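Local coordinates for protein PfhB2 (Pasteurella multocida, PDB 6U8T) that probably acts as a cysteine protease of the YopT-like family, forming the YopT domain of a Pasteurella toxin, at residues C[20-23]-C[24-27]; C[35-38]-C[39-43]; C[189-192]-C[193-197]; C[196-199]-C[200-204]. The protein carries 1 engineered substitution. All coordinates share one frame; numbering follows the deposited sequence.

Interaction 1: residues C[20-23]-C[24-27]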
loop_
_atom_site.group_PDB
_atom_site.type_symbol
_atom_site.label_atom_id
_atom_site.label_comp_id
_atom_site.label_asym_id
_atom_site.label_seq_id
_atom_site.Cartn_x
_atom_site.Cartn_y
_atom_site.Cartn_z
ATOM N N LYS C 20 -11.432 12.508 -5.890
ATOM C CA LYS C 20 -10.225 11.636 -5.964
ATOM C C LYS C 20 -10.279 10.556 -4.869
ATOM O O LYS C 20 -9.691 9.472 -5.102
ATOM C CB LYS C 20 -8.948 12.476 -5.945
ATOM C CG LYS C 20 -8.814 13.411 -7.136
ATOM C CD LYS C 20 -8.914 12.686 -8.453
ATOM C CE LYS C 20 -8.271 13.473 -9.562
ATOM N NZ LYS C 20 -8.188 12.665 -10.789
ATOM N N GLY C 21 -11.022 10.808 -3.787
ATOM C CA GLY C 21 -11.300 9.819 -2.730
ATOM C C GLY C 21 -12.096 8.628 -3.246
ATOM O O GLY C 21 -11.784 7.505 -2.844
ATOM N N GLU C 22 -13.107 8.843 -4.088
ATOM C CA GLU C 22 -13.931 7.729 -4.658
ATOM C C GLU C 22 -13.071 6.868 -5.577
ATOM O O GLU C 22 -13.162 5.632 -5.488
ATOM C CB GLU C 22 -15.179 8.259 -5.386
ATOM C CG GLU C 22 -16.244 8.776 -4.434
ATOM C CD GLU C 22 -16.600 7.849 -3.279
ATOM O OE1 GLU C 22 -16.822 6.645 -3.529
ATOM O OE2 GLU C 22 -16.656 8.328 -2.114
ATOM N N VAL C 23 -12.244 7.493 -6.399
ATOM C CA VAL C 23 -11.224 6.786 -7.223
ATOM C C VAL C 23 -10.311 5.969 -6.285
ATOM O O VAL C 23 -10.057 4.788 -6.595
ATOM C CB VAL C 23 -10.427 7.780 -8.091
ATOM C CG1 VAL C 23 -9.192 7.121 -8.732
ATOM C CG2 VAL C 23 -11.348 8.449 -9.129
ATOM N N TYR C 24 -9.845 6.541 -5.169
ATOM C CA TYR C 24 -8.942 5.822 -4.239
ATOM C C TYR C 24 -9.654 4.580 -3.660
ATOM O O TYR C 24 -9.018 3.527 -3.518
ATOM C CB TYR C 24 -8.346 6.747 -3.160
ATOM C CG TYR C 24 -7.400 5.991 -2.274
ATOM C CD1 TYR C 24 -6.184 5.574 -2.767
ATOM C CD2 TYR C 24 -7.770 5.548 -1.021
ATOM C CE1 TYR C 24 -5.290 4.860 -1.984
ATOM C CE2 TYR C 24 -6.933 4.754 -0.259
ATOM C CZ TYR C 24 -5.685 4.415 -0.734
ATOM O OH TYR C 24 -4.856 3.651 0.050
ATOM N N LYS C 25 -10.942 4.682 -3.339
ATOM C CA LYS C 25 -11.703 3.527 -2.783
ATOM C C LYS C 25 -11.839 2.401 -3.831
ATOM O O LYS C 25 -11.776 1.228 -3.447
ATOM C CB LYS C 25 -13.031 4.021 -2.238
ATOM C CG LYS C 25 -12.897 4.858 -0.963
ATOM C CD LYS C 25 -14.203 5.055 -0.248
ATOM C CE LYS C 25 -15.148 6.002 -0.943
ATOM N NZ LYS C 25 -16.188 6.512 -0.002
ATOM N N GLU C 26 -11.977 2.745 -5.110
ATOM C CA GLU C 26 -12.006 1.759 -6.227
ATOM C C GLU C 26 -10.628 1.072 -6.326
ATOM O O GLU C 26 -10.585 -0.156 -6.481
ATOM C CB GLU C 26 -12.380 2.431 -7.556
ATOM C CG GLU C 26 -13.853 2.788 -7.683
ATOM C CD GLU C 26 -14.781 1.605 -7.473
ATOM O OE1 GLU C 26 -14.549 0.503 -8.095
ATOM O OE2 GLU C 26 -15.750 1.771 -6.696
ATOM N N ILE C 27 -9.543 1.834 -6.163
ATOM C CA ILE C 27 -8.150 1.295 -6.184
ATOM C C ILE C 27 -7.987 0.293 -5.035
ATOM O O ILE C 27 -7.477 -0.830 -5.254
ATOM C CB ILE C 27 -7.134 2.439 -6.131
ATOM C CG1 ILE C 27 -7.136 3.263 -7.420
ATOM C CG2 ILE C 27 -5.759 1.894 -5.830
ATOM C CD1 ILE C 27 -6.296 4.548 -7.361
#
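The carboxylate of Glu22 overlaps the end of Lys25, the two side chains running alongside each other in the same direction. Lys25 NZ donates to Glu22 OE2 at 2.8 Å, a salt bridge that meets the oxygen on its syn side, 23° out of the carboxylate plane. The methylene before the ammonium group is also embraced, since Lys25 CE lies 3.1 Å from Glu22 OE1 and about as far from OE2. Bends in both chains produce this fit: Glu22 folds at chi2 (-49°) and Lys25 at chi3 (-72°), which turns the ammonium group back toward the preceding turn. The pairing is an i to i+3 ion pair in the opening turns of helix 20-51, where the regular bonds Tyr24 N to Lys20 O (2.9 Å) and Lys25 N to Gly21 O (3.0 Å) are in place. A negative charge this near the start of a helix would probably be helped by the helix dipole. Lys25 NZ has a second acceptor in Lys201 O, so one ammonium group ties this helix to the end of helix 187-201. On another side of the same turns, Val23 CG1 comes 4.1 Å from Ile27 CD1, while Ile27 CG1 rests 3.4 Å from Val23 O. These two residues face the second subunit, Val23 packing on His30 of that chain and Ile27 on its own counterpart there.

Interaction 2: residues C[35-38]-C[39-43]. Engineered in segment 35-38: Ser38 (natural residue Cys).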
loop_
_atom_site.group_PDB
_atom_site.type_symbol
_atom_site.label_atom_id
_atom_site.label_comp_id
_atom_site.label_asym_id
_atom_site.label_seq_id
_atom_site.Cartn_x
_atom_site.Cartn_y
_atom_site.Cartn_z
ATOM N N HIS C 35 -5.278 -9.409 -4.562
ATOM C CA HIS C 35 -4.621 -10.273 -3.552
ATOM C C HIS C 35 -5.277 -11.666 -3.585
ATOM O O HIS C 35 -4.556 -12.676 -3.642
ATOM C CB HIS C 35 -4.595 -9.609 -2.171
ATOM C CG HIS C 35 -3.906 -10.453 -1.149
ATOM N ND1 HIS C 35 -4.358 -10.561 0.146
ATOM C CD2 HIS C 35 -2.856 -11.309 -1.255
ATOM C CE1 HIS C 35 -3.584 -11.381 0.817
ATOM N NE2 HIS C 35 -2.655 -11.858 -0.012
ATOM N N GLY C 36 -6.604 -11.709 -3.558
ATOM C CA GLY C 36 -7.402 -12.940 -3.713
ATOM C C GLY C 36 -6.964 -13.756 -4.932
ATOM O O GLY C 36 -6.754 -15.002 -4.802
ATOM N N VAL C 37 -6.856 -13.079 -6.077
ATOM C CA VAL C 37 -6.536 -13.732 -7.378
ATOM C C VAL C 37 -5.081 -14.240 -7.335
ATOM O O VAL C 37 -4.830 -15.312 -7.859
ATOM C CB VAL C 37 -6.745 -12.771 -8.562
ATOM C CG1 VAL C 37 -6.276 -13.387 -9.869
ATOM C CG2 VAL C 37 -8.194 -12.362 -8.667
ATOM N N SER C 38 -4.174 -13.465 -6.757
ATOM C CA SER C 38 -2.732 -13.773 -6.697
ATOM C C SER C 38 -2.512 -14.991 -5.800
ATOM O O SER C 38 -1.829 -15.948 -6.242
ATOM C CB SER C 38 -1.946 -12.558 -6.255
ATOM O OG SER C 38 -1.924 -11.607 -7.353
ATOM N N GLU C 39 -3.121 -14.973 -4.619
ATOM C CA GLU C 39 -3.087 -16.075 -3.629
ATOM C C GLU C 39 -3.642 -17.342 -4.277
ATOM O O GLU C 39 -2.926 -18.360 -4.298
ATOM C CB GLU C 39 -3.874 -15.712 -2.370
ATOM C CG GLU C 39 -3.925 -16.827 -1.343
ATOM C CD GLU C 39 -2.670 -16.991 -0.492
ATOM O OE1 GLU C 39 -1.688 -16.256 -0.752
ATOM O OE2 GLU C 39 -2.673 -17.877 0.442
ATOM N N SER C 40 -4.853 -17.281 -4.834
ATOM C CA SER C 40 -5.530 -18.454 -5.420
ATOM C C SER C 40 -4.680 -18.980 -6.588
ATOM O O SER C 40 -4.526 -20.226 -6.687
ATOM C CB SER C 40 -6.938 -18.118 -5.850
ATOM O OG SER C 40 -7.552 -19.229 -6.488
ATOM N N THR C 41 -4.120 -18.099 -7.433
ATOM C CA THR C 41 -3.344 -18.513 -8.620
ATOM C C THR C 41 -2.048 -19.207 -8.180
ATOM O O THR C 41 -1.751 -20.250 -8.737
ATOM C CB THR C 41 -2.968 -17.356 -9.547
ATOM O OG1 THR C 41 -4.144 -16.648 -9.932
ATOM C CG2 THR C 41 -2.227 -17.876 -10.776
ATOM N N CYS C 42 -1.336 -18.640 -7.204
ATOM C CA CYS C 42 -0.100 -19.224 -6.658
ATOM C C CYS C 42 -0.408 -20.600 -6.045
ATOM O O CYS C 42 0.379 -21.545 -6.291
ATOM C CB CYS C 42 0.576 -18.286 -5.665
ATOM S SG CYS C 42 1.390 -16.898 -6.486
ATOM N N ALA C 43 -1.515 -20.739 -5.312
ATOM C CA ALA C 43 -1.932 -22.044 -4.766
ATOM C C ALA C 43 -2.072 -23.031 -5.917
ATOM O O ALA C 43 -1.559 -24.154 -5.814
ATOM C CB ALA C 43 -3.225 -21.929 -3.986
#
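Thr41 OG1 donates to Val37 O at 2.6 Å, and Thr41 N bonds the same oxygen at 2.9 Å. The two donors arrive from opposite faces of the carbonyl plane, the hydroxyl tilted 30° from it, so one backbone oxygen is gripped twice by a single residue. The hydroxyl gets there because OG1 stands beside the backbone N and anti to the carbonyl carbon (chi1 -55°), the torsion that lets a helical threonine lean back on the preceding turn. Val37 runs alongside, its CG1 3.9 Å from Thr41 OG1. Around this pair the i to i+4 bonds of helix 20-51 continue, with Glu39 N to His35 O at 2.9 Å and Cys42 N to Ser38 O at 2.9 Å. Further out, Ser40 OG is held by Ile78 O, and the buried Glu39 carboxylate has partners on both oxygens, Lys151 and Thr98 at OE2 and Thr162 of the second subunit at OE1, which would offset the cost of burying its charge. Ser38, engineered in place of the natural cysteine, bonds Gln34 O through OG and packs on His161 of the second subunit, consistent with the nucleophile position of a papain-like active site that probably takes its histidine from the other chain. Within the helix, Thr41 satisfies its buried hydroxyl on Val37 O, and that bond probably fixes its rotamer.

Interaction 3: residues C[189-192]-C[193-197]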
loop_
_atom_site.group_PDB
_atom_site.type_symbol
_atom_site.label_atom_id
_atom_site.label_comp_id
_atom_site.label_asym_id
_atom_site.label_seq_id
_atom_site.Cartn_x
_atom_site.Cartn_y
_atom_site.Cartn_z
ATOM N N LYS C 189 -17.983 17.013 18.184
ATOM C CA LYS C 189 -18.709 16.652 16.945
ATOM C C LYS C 189 -17.702 16.220 15.871
ATOM O O LYS C 189 -17.958 15.196 15.206
ATOM C CB LYS C 189 -19.614 17.806 16.520
ATOM C CG LYS C 189 -20.864 17.928 17.374
ATOM C CD LYS C 189 -21.742 19.088 16.990
ATOM C CE LYS C 189 -22.936 19.237 17.900
ATOM N NZ LYS C 189 -23.334 20.657 18.027
ATOM N N PHE C 190 -16.587 16.943 15.737
ATOM C CA PHE C 190 -15.474 16.593 14.817
ATOM C C PHE C 190 -14.858 15.236 15.198
ATOM O O PHE C 190 -14.664 14.399 14.310
ATOM C CB PHE C 190 -14.396 17.679 14.790
ATOM C CG PHE C 190 -13.165 17.263 14.027
ATOM C CD1 PHE C 190 -13.172 17.231 12.640
ATOM C CD2 PHE C 190 -12.026 16.846 14.695
ATOM C CE1 PHE C 190 -12.047 16.827 11.932
ATOM C CE2 PHE C 190 -10.910 16.426 13.984
ATOM C CZ PHE C 190 -10.916 16.431 12.608
ATOM N N GLU C 191 -14.540 15.031 16.476
ATOM C CA GLU C 191 -13.824 13.823 16.952
ATOM C C GLU C 191 -14.690 12.589 16.685
ATOM O O GLU C 191 -14.160 11.613 16.122
ATOM C CB GLU C 191 -13.468 13.967 18.428
ATOM C CG GLU C 191 -12.756 12.757 18.988
ATOM C CD GLU C 191 -12.040 13.006 20.314
ATOM O OE1 GLU C 191 -11.393 14.076 20.491
ATOM O OE2 GLU C 191 -12.129 12.125 21.180
ATOM N N SER C 192 -15.979 12.624 17.047
ATOM C CA SER C 192 -16.913 11.485 16.847
ATOM C C SER C 192 -17.040 11.175 15.358
ATOM O O SER C 192 -16.905 10.021 15.008
ATOM C CB SER C 192 -18.238 11.751 17.453
ATOM O OG SER C 192 -18.033 12.115 18.794
ATOM N N TRP C 193 -17.269 12.189 14.526
ATOM C CA TRP C 193 -17.408 12.060 13.056
ATOM C C TRP C 193 -16.148 11.447 12.459
ATOM O O TRP C 193 -16.290 10.530 11.655
ATOM C CB TRP C 193 -17.689 13.407 12.407
ATOM C CG TRP C 193 -17.638 13.339 10.919
ATOM C CD1 TRP C 193 -18.620 12.909 10.072
ATOM C CD2 TRP C 193 -16.524 13.694 10.091
ATOM N NE1 TRP C 193 -18.201 13.012 8.774
ATOM C CE2 TRP C 193 -16.924 13.495 8.755
ATOM C CE3 TRP C 193 -15.248 14.192 10.343
ATOM C CZ2 TRP C 193 -16.087 13.776 7.684
ATOM C CZ3 TRP C 193 -14.406 14.445 9.286
ATOM C CH2 TRP C 193 -14.825 14.238 7.977
ATOM N N LEU C 194 -14.967 11.938 12.828
ATOM C CA LEU C 194 -13.676 11.468 12.289
ATOM C C LEU C 194 -13.502 9.987 12.655
ATOM O O LEU C 194 -13.199 9.194 11.734
ATOM C CB LEU C 194 -12.531 12.315 12.845
ATOM C CG LEU C 194 -11.225 12.206 12.057
ATOM C CD1 LEU C 194 -11.351 12.897 10.707
ATOM C CD2 LEU C 194 -10.054 12.788 12.816
ATOM N N LYS C 195 -13.744 9.626 13.915
ATOM C CA LYS C 195 -13.491 8.259 14.441
ATOM C C LYS C 195 -14.592 7.292 13.995
ATOM O O LYS C 195 -14.258 6.170 13.659
ATOM C CB LYS C 195 -13.382 8.291 15.971
ATOM C CG LYS C 195 -12.235 9.143 16.505
ATOM C CD LYS C 195 -12.000 9.000 17.987
ATOM C CE LYS C 195 -10.600 9.419 18.392
ATOM N NZ LYS C 195 -10.427 9.398 19.863
ATOM N N GLU C 196 -15.858 7.702 13.993
ATOM C CA GLU C 196 -17.005 6.764 13.851
ATOM C C GLU C 196 -17.486 6.700 12.400
ATOM O O GLU C 196 -18.071 5.673 12.071
ATOM C CB GLU C 196 -18.165 7.155 14.758
ATOM C CG GLU C 196 -17.884 6.997 16.245
ATOM C CD GLU C 196 -18.960 7.627 17.136
ATOM O OE1 GLU C 196 -20.057 7.931 16.622
ATOM O OE2 GLU C 196 -18.696 7.868 18.339
ATOM N N ALA C 197 -17.231 7.722 11.576
ATOM C CA ALA C 197 -17.800 7.838 10.215
ATOM C C ALA C 197 -16.682 7.957 9.176
ATOM O O ALA C 197 -16.547 7.042 8.355
ATOM C CB ALA C 197 -18.748 9.001 10.154
#
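The Phe190 ring carries Leu194 over one face, with the leucine CB above it and both methyl carbons near its outer end. Leu194 CD2 is 3.7 Å from Phe190 CZ and Leu194 CD1 lies 4.0 Å from that same carbon, so the branch sits astride the ring tip while the two side chains point the same way. With CG anti to the backbone N in both residues (chi1 172° in Phe190, -163° in Leu194), the i to i+4 pair leans in one direction along helix 187-201. Trp193 approaches the phenyl ring obliquely, CZ3 coming 4.3 Å from Phe190 CE1, while Phe190 O lies at the indole edge near its plane. The indole continues an aromatic cluster with Phe198 and Phe184, and its NE1 makes a weak bond to Ser4 OG. On another side of the helix Glu191 and Lys195 run alongside each other as extended chains. Their charged ends meet weakly, Lys195 NZ being 3.5 Å from Glu191 OE2, and the lysine's CG passes 3.2 Å from Glu191 O. The ammonium also bonds Ser133 OG of the second subunit, and Phe190 packs on Leu140 of that chain. Glu196 N bonds Ser192 O at 2.7 Å within 194-197, where the helix takes a wider pi-type turn, and the Glu196 carboxylate reaches Tyr8. The chemistry implies a divided helix: aromatic and aliphatic groups serve the core and the subunit interface, whereas the long Glu191-Lys195 pair probably contributes less than the lysine's bond to the other chain.

Interaction 4: residues C[196-199]-C[200-204]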
loop_
_atom_site.group_PDB
_atom_site.type_symbol
_atom_site.label_atom_id
_atom_site.label_comp_id
_atom_site.label_asym_id
_atom_site.label_seq_id
_atom_site.Cartn_x
_atom_site.Cartn_y
_atom_site.Cartn_z
ATOM N N GLU C 196 -15.858 7.702 13.993
ATOM C CA GLU C 196 -17.005 6.764 13.851
ATOM C C GLU C 196 -17.486 6.700 12.400
ATOM O O GLU C 196 -18.071 5.673 12.071
ATOM C CB GLU C 196 -18.165 7.155 14.758
ATOM C CG GLU C 196 -17.884 6.997 16.245
ATOM C CD GLU C 196 -18.960 7.627 17.136
ATOM O OE1 GLU C 196 -20.057 7.931 16.622
ATOM O OE2 GLU C 196 -18.696 7.868 18.339
ATOM N N ALA C 197 -17.231 7.722 11.576
ATOM C CA ALA C 197 -17.800 7.838 10.215
ATOM C C ALA C 197 -16.682 7.957 9.176
ATOM O O ALA C 197 -16.547 7.042 8.355
ATOM C CB ALA C 197 -18.748 9.001 10.154
ATOM N N PHE C 198 -15.875 9.017 9.230
ATOM C CA PHE C 198 -14.902 9.364 8.167
ATOM C C PHE C 198 -13.833 8.277 8.037
ATOM O O PHE C 198 -13.526 7.880 6.899
ATOM C CB PHE C 198 -14.228 10.709 8.424
ATOM C CG PHE C 198 -13.366 11.183 7.283
ATOM C CD1 PHE C 198 -13.933 11.514 6.062
ATOM C CD2 PHE C 198 -11.989 11.269 7.421
ATOM C CE1 PHE C 198 -13.143 11.928 5.001
ATOM C CE2 PHE C 198 -11.202 11.675 6.360
ATOM C CZ PHE C 198 -11.782 12.018 5.159
ATOM N N TRP C 199 -13.258 7.819 9.148
ATOM C CA TRP C 199 -12.022 7.004 9.115
ATOM C C TRP C 199 -12.248 5.748 8.279
ATOM O O TRP C 199 -11.435 5.516 7.390
ATOM C CB TRP C 199 -11.562 6.699 10.534
ATOM C CG TRP C 199 -10.206 6.107 10.578
ATOM C CD1 TRP C 199 -9.873 4.926 11.154
ATOM C CD2 TRP C 199 -9.001 6.645 10.019
ATOM N NE1 TRP C 199 -8.532 4.675 10.994
ATOM C CE2 TRP C 199 -7.965 5.723 10.310
ATOM C CE3 TRP C 199 -8.674 7.820 9.339
ATOM C CZ2 TRP C 199 -6.647 5.926 9.896
ATOM C CZ3 TRP C 199 -7.364 8.022 8.946
ATOM C CH2 TRP C 199 -6.369 7.088 9.217
ATOM N N GLU C 200 -13.339 5.013 8.513
ATOM C CA GLU C 200 -13.718 3.809 7.726
ATOM C C GLU C 200 -14.186 4.203 6.322
ATOM O O GLU C 200 -13.642 3.673 5.364
ATOM C CB GLU C 200 -14.788 2.987 8.441
ATOM C CG GLU C 200 -14.188 1.957 9.381
ATOM C CD GLU C 200 -15.079 0.759 9.670
ATOM O OE1 GLU C 200 -16.280 0.979 9.962
ATOM O OE2 GLU C 200 -14.572 -0.392 9.591
ATOM N N LYS C 201 -15.147 5.101 6.201
ATOM C CA LYS C 201 -15.838 5.432 4.917
ATOM C C LYS C 201 -14.872 6.074 3.915
ATOM O O LYS C 201 -15.189 6.030 2.709
ATOM C CB LYS C 201 -17.026 6.362 5.133
ATOM C CG LYS C 201 -18.223 5.733 5.826
ATOM C CD LYS C 201 -19.450 6.640 5.757
ATOM C CE LYS C 201 -20.732 5.980 6.226
ATOM N NZ LYS C 201 -20.748 5.833 7.698
ATOM N N SER C 202 -13.738 6.617 4.366
ATOM C CA SER C 202 -12.767 7.346 3.513
ATOM C C SER C 202 -11.902 6.360 2.720
ATOM O O SER C 202 -11.344 6.777 1.684
ATOM C CB SER C 202 -11.887 8.237 4.350
ATOM O OG SER C 202 -11.116 7.459 5.260
ATOM N N GLY C 203 -11.685 5.158 3.266
ATOM C CA GLY C 203 -10.704 4.170 2.774
ATOM C C GLY C 203 -9.337 4.304 3.441
ATOM O O GLY C 203 -8.446 3.512 3.099
ATOM N N TYR C 204 -9.133 5.271 4.336
ATOM C CA TYR C 204 -7.813 5.528 4.974
ATOM C C TYR C 204 -7.564 4.530 6.123
ATOM O O TYR C 204 -6.407 4.391 6.533
ATOM C CB TYR C 204 -7.709 6.980 5.464
ATOM C CG TYR C 204 -7.972 8.062 4.449
ATOM C CD1 TYR C 204 -7.751 7.891 3.089
ATOM C CD2 TYR C 204 -8.458 9.293 4.860
ATOM C CE1 TYR C 204 -8.016 8.905 2.172
ATOM C CE2 TYR C 204 -8.724 10.318 3.963
ATOM C CZ TYR C 204 -8.491 10.127 2.614
ATOM O OH TYR C 204 -8.727 11.116 1.718
#
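Phe198 and Tyr204 turn their rings obliquely to one another, planes at 75° and centroids 5.7 Å apart, with Ser202 CB wedged against both. That carbon stands over the centre of the Phe198 ring, 3.9 Å from the centroid and only 12° off the normal, a CH-pi contact; it also lies above one face of Tyr204, offset toward the rim. The rings themselves meet at Phe198 CZ and Tyr204 CE2, 3.7 Å apart. Trp199 takes Tyr204 differently. The tyrosine's backbone carbonyl carbon lies over one face of the indole, while Trp199 CZ3 sits at the edge of the tyrosine ring, 3.7 Å from Tyr204 CB. Here helix 187-201 comes to its end: Lys201 N still bonds Ala197 O at 3.2 Å and Ser202 N bonds Phe198 O at 2.8 Å, after which Gly203 leaves helical geometry with a positive phi. Ser202 forms an ST turn, its OG accepting from Tyr204 N at 3.1 Å in a nearly straight bond. With that oxygen set between the backbone N and the carbonyl carbon (chi1 63°), it also lies 2.9 Å from Trp199 O, and Phe198 O is within reach too, so which of the two takes the hydroxyl proton is not settled. The turn lays the Tyr204 ring back against the helix. Tyr204 OH bonds Asp176 and its ring meets His161, residues consistent with the acid and histidine of a clan CA active site, which this turn probably backs. Trp199 NE1 donates to Ser128 O of the second subunit.

In the fold
Along the chain interactions 1, 2 and 3 follow in series, and 4 begins where 3 ends. Interactions 1 and 2 lie on helix 20-51, their centres 23 Å apart and nearest atoms about 9 Å apart. Interactions 3 and 4 share helix 187-201, have centres 9 Å apart and overlap at Glu196 and Ala197, where the helix widens into a pi-type turn. The two helices meet where interactions 1 and 4 touch, Lys25 CG packing 3.6 Å from Ser202 O. Interaction 2 stands apart, about 15 Å from interaction 4 at the nearest atoms. All four touch the second subunit, so both helices contribute to the dimer interface, and around Ser38 the active site is probably completed by the other chain.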